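Local coordinates for probable glutamine-binding lipoprotein GlnH (GLNBP) (Mycobacterium tuberculosis, PDB 6H20) that binds amino acids such as aspartate and asparagine outside the cell, as a lipoprotein, and probably regulates protein kinase G to control glutamate metabolism, at residues 139-153 against 204-217. Sequence-based numbering, arbitrary orientation.
Sequences LDANQRILAPRDSPI and DAVSTDDTILAGLV. With ASN (asparagine), chain B.
In this periplasmic-binding-protein fold, strand 139-148 pairs antiparallel with strand 205-207, whose chain turns a corner at T208 and enters helix 210-217 beside the ligand. L146 and V206 exchange paired backbone bonds, L146 N to V206 O (2.8 Å) and V206 N to L146 O (3.0 Å). Toward the corner, R144 N still bonds T208 O, and polar side chains add to the pairing. The hydroxyl of S207, small enough to lie against the strand, donates to R144 O (2.9 Å) and accepts a nearly straight bond from Q143 NE2 (3.0 Å), whose extended side chain brings the donor there in the amide plane. D210, in the first turn of the helix, grips N142 twice: its N donates to N142 O (2.8 Å), while its OD1 receives N142 N (3.1 Å) from above the carboxylate plane. The D210 CG, set between its own backbone N and carbonyl carbon (chi1 56°), turns OD1 to the strand. L146 suits the sheet-helix interface because its forked apolar end sends CD2 to L216 CD1 and CD1 tightly to V217 CG2 (3.4 Å). At the turn, D209 OD2 accepts from the asparagine amino group (2.7 Å) and bonds Y235, an acidic anchor for the ligand's alpha-amino group in the cleft of a family 3 solute-binding protein.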
loop_
_atom_site.group_PDB
_atom_site.type_symbol
_atom_site.label_atom_id
_atom_site.label_comp_id
_atom_site.label_asym_id
_atom_site.label_seq_id
_atom_site.Cartn_x
_atom_site.Cartn_y
_atom_site.Cartn_z
ATOM N N LEU A 139 5.294 -0.799 7.302
ATOM C CA LEU A 139 4.182 -0.109 7.940
ATOM C C LEU A 139 3.071 -1.131 8.058
ATOM O O LEU A 139 2.864 -1.912 7.129
ATOM C CB LEU A 139 3.708 1.062 7.066
ATOM C CG LEU A 139 2.645 1.974 7.685
ATOM C CD1 LEU A 139 3.223 2.728 8.862
ATOM C CD2 LEU A 139 2.134 2.957 6.635
ATOM N N ASP A 140 2.375 -1.146 9.194
ATOM C CA ASP A 140 1.307 -2.117 9.422
ATOM C C ASP A 140 -0.021 -1.385 9.553
ATOM O O ASP A 140 -0.250 -0.679 10.542
ATOM C CB ASP A 140 1.581 -2.960 10.666
ATOM C CG ASP A 140 0.597 -4.095 10.814
ATOM O OD1 ASP A 140 0.276 -4.736 9.788
ATOM O OD2 ASP A 140 0.145 -4.353 11.956
ATOM N N ALA A 141 -0.891 -1.558 8.570
ATOM C CA ALA A 141 -2.197 -0.909 8.554
ATOM C C ALA A 141 -3.291 -1.951 8.786
ATOM O O ALA A 141 -3.033 -3.151 8.909
ATOM C CB ALA A 141 -2.396 -0.163 7.231
ATOM N N ASN A 142 -4.534 -1.485 8.876
ATOM C CA ASN A 142 -5.638 -2.424 9.024
ATOM C C ASN A 142 -6.862 -1.883 8.307
ATOM O O ASN A 142 -7.153 -0.680 8.380
ATOM C CB ASN A 142 -5.979 -2.701 10.488
ATOM C CG ASN A 142 -6.577 -4.084 10.684
ATOM O OD1 ASN A 142 -7.679 -4.367 10.199
ATOM N ND2 ASN A 142 -5.851 -4.959 11.390
ATOM N N GLN A 143 -7.586 -2.785 7.638
ATOM C CA GLN A 143 -8.748 -2.382 6.845
ATOM C C GLN A 143 -9.873 -1.895 7.754
ATOM O O GLN A 143 -10.254 -2.586 8.709
ATOM C CB GLN A 143 -9.240 -3.565 6.012
ATOM C CG GLN A 143 -10.431 -3.199 5.104
ATOM C CD GLN A 143 -10.620 -4.211 3.985
ATOM O OE1 GLN A 143 -9.800 -5.113 3.801
ATOM N NE2 GLN A 143 -11.715 -4.067 3.237
ATOM N N ARG A 144 -10.434 -0.724 7.436
ATOM C CA ARG A 144 -11.579 -0.183 8.176
ATOM C C ARG A 144 -12.592 0.379 7.178
ATOM O O ARG A 144 -12.540 0.086 5.978
ATOM C CB ARG A 144 -11.132 0.827 9.248
ATOM C CG ARG A 144 -10.224 0.195 10.313
ATOM C CD ARG A 144 -9.917 1.151 11.455
ATOM N NE ARG A 144 -11.117 1.427 12.238
ATOM C CZ ARG A 144 -11.198 2.398 13.145
ATOM N NH1 ARG A 144 -10.146 3.175 13.375
ATOM N NH2 ARG A 144 -12.324 2.593 13.822
ATOM N N ILE A 145 -13.516 1.198 7.678
ATOM C CA ILE A 145 -14.622 1.738 6.889
ATOM C C ILE A 145 -14.587 3.262 6.947
ATOM O O ILE A 145 -14.359 3.847 8.013
ATOM C CB ILE A 145 -15.976 1.213 7.420
ATOM C CG1 ILE A 145 -16.044 -0.318 7.363
ATOM C CG2 ILE A 145 -17.136 1.843 6.658
ATOM C CD1 ILE A 145 -17.200 -0.918 8.171
ATOM N N LEU A 146 -14.843 3.905 5.805
ATOM C CA LEU A 146 -14.956 5.355 5.704
ATOM C C LEU A 146 -16.370 5.708 5.252
ATOM O O LEU A 146 -16.855 5.181 4.242
ATOM C CB LEU A 146 -13.943 5.887 4.680
ATOM C CG LEU A 146 -13.944 7.393 4.407
ATOM C CD1 LEU A 146 -13.277 8.104 5.550
ATOM C CD2 LEU A 146 -13.206 7.686 3.093
ATOM N N ALA A 147 -17.038 6.587 5.992
ATOM C CA ALA A 147 -18.394 6.981 5.637
ATOM C C ALA A 147 -18.595 8.442 6.007
ATOM O O ALA A 147 -17.839 8.993 6.813
ATOM C CB ALA A 147 -19.424 6.107 6.366
ATOM N N PRO A 148 -19.590 9.105 5.429
ATOM C CA PRO A 148 -19.882 10.480 5.857
ATOM C C PRO A 148 -20.288 10.529 7.323
ATOM O O PRO A 148 -20.832 9.569 7.873
ATOM C CB PRO A 148 -21.050 10.892 4.952
ATOM C CG PRO A 148 -20.936 9.964 3.748
ATOM C CD PRO A 148 -20.452 8.672 4.311
ATOM N N ARG A 149 -20.042 11.685 7.950
ATOM C CA ARG A 149 -20.296 11.814 9.388
ATOM C C ARG A 149 -21.760 11.581 9.761
ATOM O O ARG A 149 -22.045 11.167 10.893
ATOM C CB ARG A 149 -19.821 13.179 9.888
ATOM C CG ARG A 149 -18.339 13.200 10.189
ATOM C CD ARG A 149 -17.793 14.618 10.189
ATOM N NE ARG A 149 -16.395 14.588 10.561
ATOM C CZ ARG A 149 -15.973 14.483 11.818
ATOM N NH1 ARG A 149 -16.852 14.439 12.820
ATOM N NH2 ARG A 149 -14.679 14.426 12.066
ATOM N N ASP A 150 -22.700 11.829 8.849
ATOM C CA ASP A 150 -24.106 11.611 9.170
ATOM C C ASP A 150 -24.594 10.207 8.840
ATOM O O ASP A 150 -25.774 9.914 9.063
ATOM C CB ASP A 150 -24.996 12.656 8.488
ATOM C CG ASP A 150 -24.804 12.701 6.989
ATOM O OD1 ASP A 150 -23.638 12.767 6.546
ATOM O OD2 ASP A 150 -25.824 12.701 6.255
ATOM N N SER A 151 -23.721 9.342 8.323
ATOM C CA SER A 151 -24.129 7.998 7.951
ATOM C C SER A 151 -24.319 7.141 9.201
ATOM O O SER A 151 -23.551 7.264 10.162
ATOM C CB SER A 151 -23.041 7.363 7.085
ATOM O OG SER A 151 -23.301 5.982 6.860
ATOM N N PRO A 152 -25.304 6.241 9.206
ATOM C CA PRO A 152 -25.456 5.307 10.325
ATOM C C PRO A 152 -24.467 4.151 10.299
ATOM O O PRO A 152 -24.480 3.328 11.222
ATOM C CB PRO A 152 -26.887 4.787 10.138
ATOM C CG PRO A 152 -27.116 4.857 8.678
ATOM C CD PRO A 152 -26.376 6.095 8.208
ATOM N N ILE A 153 -23.612 4.070 9.277
ATOM C CA ILE A 153 -22.690 2.943 9.148
ATOM C C ILE A 153 -21.623 3.038 10.233
ATOM O O ILE A 153 -20.845 3.998 10.275
ATOM C CB ILE A 153 -22.051 2.932 7.752
ATOM C CG1 ILE A 153 -23.103 2.682 6.668
ATOM C CG2 ILE A 153 -20.928 1.893 7.674
ATOM C CD1 ILE A 153 -22.567 2.882 5.250
ATOM N N ASP A 204 -21.964 4.607 -0.818
ATOM C CA ASP A 204 -22.285 4.866 0.581
ATOM C C ASP A 204 -21.089 4.795 1.518
ATOM O O ASP A 204 -21.101 5.450 2.571
ATOM C CB ASP A 204 -23.353 3.877 1.054
ATOM C CG ASP A 204 -24.594 3.943 0.201
ATOM O OD1 ASP A 204 -25.185 5.042 0.124
ATOM O OD2 ASP A 204 -24.950 2.917 -0.418
ATOM N N ALA A 205 -20.055 4.040 1.158
ATOM C CA ALA A 205 -18.888 3.912 2.014
ATOM C C ALA A 205 -17.711 3.431 1.180
ATOM O O ALA A 205 -17.875 2.915 0.069
ATOM C CB ALA A 205 -19.149 2.931 3.162
ATOM N N VAL A 206 -16.516 3.613 1.735
ATOM C CA VAL A 206 -15.283 3.077 1.169
ATOM C C VAL A 206 -14.668 2.161 2.215
ATOM O O VAL A 206 -14.714 2.469 3.407
ATOM C CB VAL A 206 -14.308 4.220 0.827
ATOM C CG1 VAL A 206 -13.064 3.677 0.116
ATOM C CG2 VAL A 206 -14.999 5.242 -0.042
ATOM N N SER A 207 -14.080 1.042 1.795
ATOM C CA SER A 207 -13.407 0.183 2.763
ATOM C C SER A 207 -12.025 -0.190 2.255
ATOM O O SER A 207 -11.898 -0.841 1.210
ATOM C CB SER A 207 -14.214 -1.079 3.082
ATOM O OG SER A 207 -13.541 -1.852 4.075
ATOM N N THR A 208 -10.998 0.207 3.000
ATOM C CA THR A 208 -9.614 -0.176 2.700
ATOM C C THR A 208 -8.771 0.130 3.933
ATOM O O THR A 208 -9.306 0.452 5.004
ATOM C CB THR A 208 -9.083 0.491 1.419
ATOM O OG1 THR A 208 -7.803 -0.059 1.091
ATOM C CG2 THR A 208 -8.898 1.998 1.557
ATOM N N ASP A 209 -7.450 0.038 3.770
ATOM C CA ASP A 209 -6.500 0.293 4.844
ATOM C C ASP A 209 -6.803 1.618 5.534
ATOM O O ASP A 209 -7.017 2.636 4.872
ATOM C CB ASP A 209 -5.097 0.425 4.242
ATOM C CG ASP A 209 -4.691 -0.732 3.336
ATOM O OD1 ASP A 209 -5.427 -1.731 3.167
ATOM O OD2 ASP A 209 -3.587 -0.603 2.779
ATOM N N ASP A 210 -6.752 1.616 6.874
ATOM C CA ASP A 210 -7.033 2.848 7.614
ATOM C C ASP A 210 -6.060 3.974 7.267
ATOM O O ASP A 210 -6.444 5.152 7.282
ATOM C CB ASP A 210 -7.131 2.594 9.128
ATOM C CG ASP A 210 -5.888 1.934 9.749
ATOM O OD1 ASP A 210 -4.914 1.546 9.069
ATOM O OD2 ASP A 210 -5.909 1.805 10.998
ATOM N N THR A 211 -4.819 3.627 6.924
ATOM C CA THR A 211 -3.837 4.592 6.430
ATOM C C THR A 211 -4.341 5.320 5.182
ATOM O O THR A 211 -4.302 6.556 5.110
ATOM C CB THR A 211 -2.565 3.826 6.066
ATOM O OG1 THR A 211 -2.948 2.626 5.384
ATOM C CG2 THR A 211 -1.770 3.454 7.331
ATOM N N ILE A 212 -4.770 4.560 4.168
ATOM C CA ILE A 212 -5.305 5.153 2.935
ATOM C C ILE A 212 -6.549 5.975 3.244
ATOM O O ILE A 212 -6.724 7.102 2.740
ATOM C CB ILE A 212 -5.589 4.051 1.891
ATOM C CG1 ILE A 212 -4.302 3.318 1.524
ATOM C CG2 ILE A 212 -6.283 4.651 0.640
ATOM C CD1 ILE A 212 -4.541 2.137 0.587
ATOM N N LEU A 213 -7.438 5.426 4.077
ATOM C CA LEU A 213 -8.660 6.150 4.431
ATOM C C LEU A 213 -8.350 7.476 5.119
ATOM O O LEU A 213 -9.043 8.475 4.882
ATOM C CB LEU A 213 -9.537 5.290 5.338
ATOM C CG LEU A 213 -10.099 3.989 4.760
ATOM C CD1 LEU A 213 -10.993 3.325 5.808
ATOM C CD2 LEU A 213 -10.880 4.242 3.464
ATOM N N ALA A 214 -7.317 7.503 5.978
ATOM C CA ALA A 214 -6.923 8.758 6.616
ATOM C C ALA A 214 -6.506 9.803 5.587
ATOM O O ALA A 214 -6.776 11.000 5.762
ATOM C CB ALA A 214 -5.797 8.503 7.621
ATOM N N GLY A 215 -5.861 9.373 4.501
ATOM C CA GLY A 215 -5.546 10.299 3.428
ATOM C C GLY A 215 -6.794 10.871 2.784
ATOM O O GLY A 215 -6.832 12.049 2.404
ATOM N N LEU A 216 -7.833 10.043 2.649
ATOM C CA LEU A 216 -9.101 10.537 2.114
ATOM C C LEU A 216 -9.772 11.508 3.081
ATOM O O LEU A 216 -10.352 12.520 2.651
ATOM C CB LEU A 216 -10.022 9.362 1.771
ATOM C CG LEU A 216 -9.440 8.366 0.764
ATOM C CD1 LEU A 216 -10.502 7.338 0.432
ATOM C CD2 LEU A 216 -8.942 9.077 -0.489
ATOM N N VAL A 217 -9.709 11.227 4.388
ATOM C CA VAL A 217 -10.264 12.149 5.385
ATOM C C VAL A 217 -9.569 13.499 5.317
ATOM O O VAL A 217 -10.199 14.548 5.482
ATOM C CB VAL A 217 -10.170 11.550 6.800
ATOM C CG1 VAL A 217 -10.515 12.605 7.866
ATOM C CG2 VAL A 217 -11.086 10.355 6.927
HETATM N N ASN B . -2.894 -2.495 0.908
HETATM C CA ASN B . -3.993 -2.996 0.084
HETATM C C ASN B . -3.442 -3.928 -0.980
HETATM O O ASN B . -4.159 -4.288 -1.932
HETATM C CB ASN B . -4.766 -1.840 -0.555
HETATM C CG ASN B . -3.956 -1.094 -1.586
HETATM O OD1 ASN B . -2.734 -1.193 -1.648
HETATM N ND2 ASN B . -4.646 -0.366 -2.433
HETATM O OXT ASN B . -2.259 -4.318 -0.875
HETATM O O HOH W 1 -7.707 -3.120 2.864
HETATM O O HOH W 2 -7.440 3.456 12.433
HETATM O O HOH W 3 -23.282 6.499 3.718
#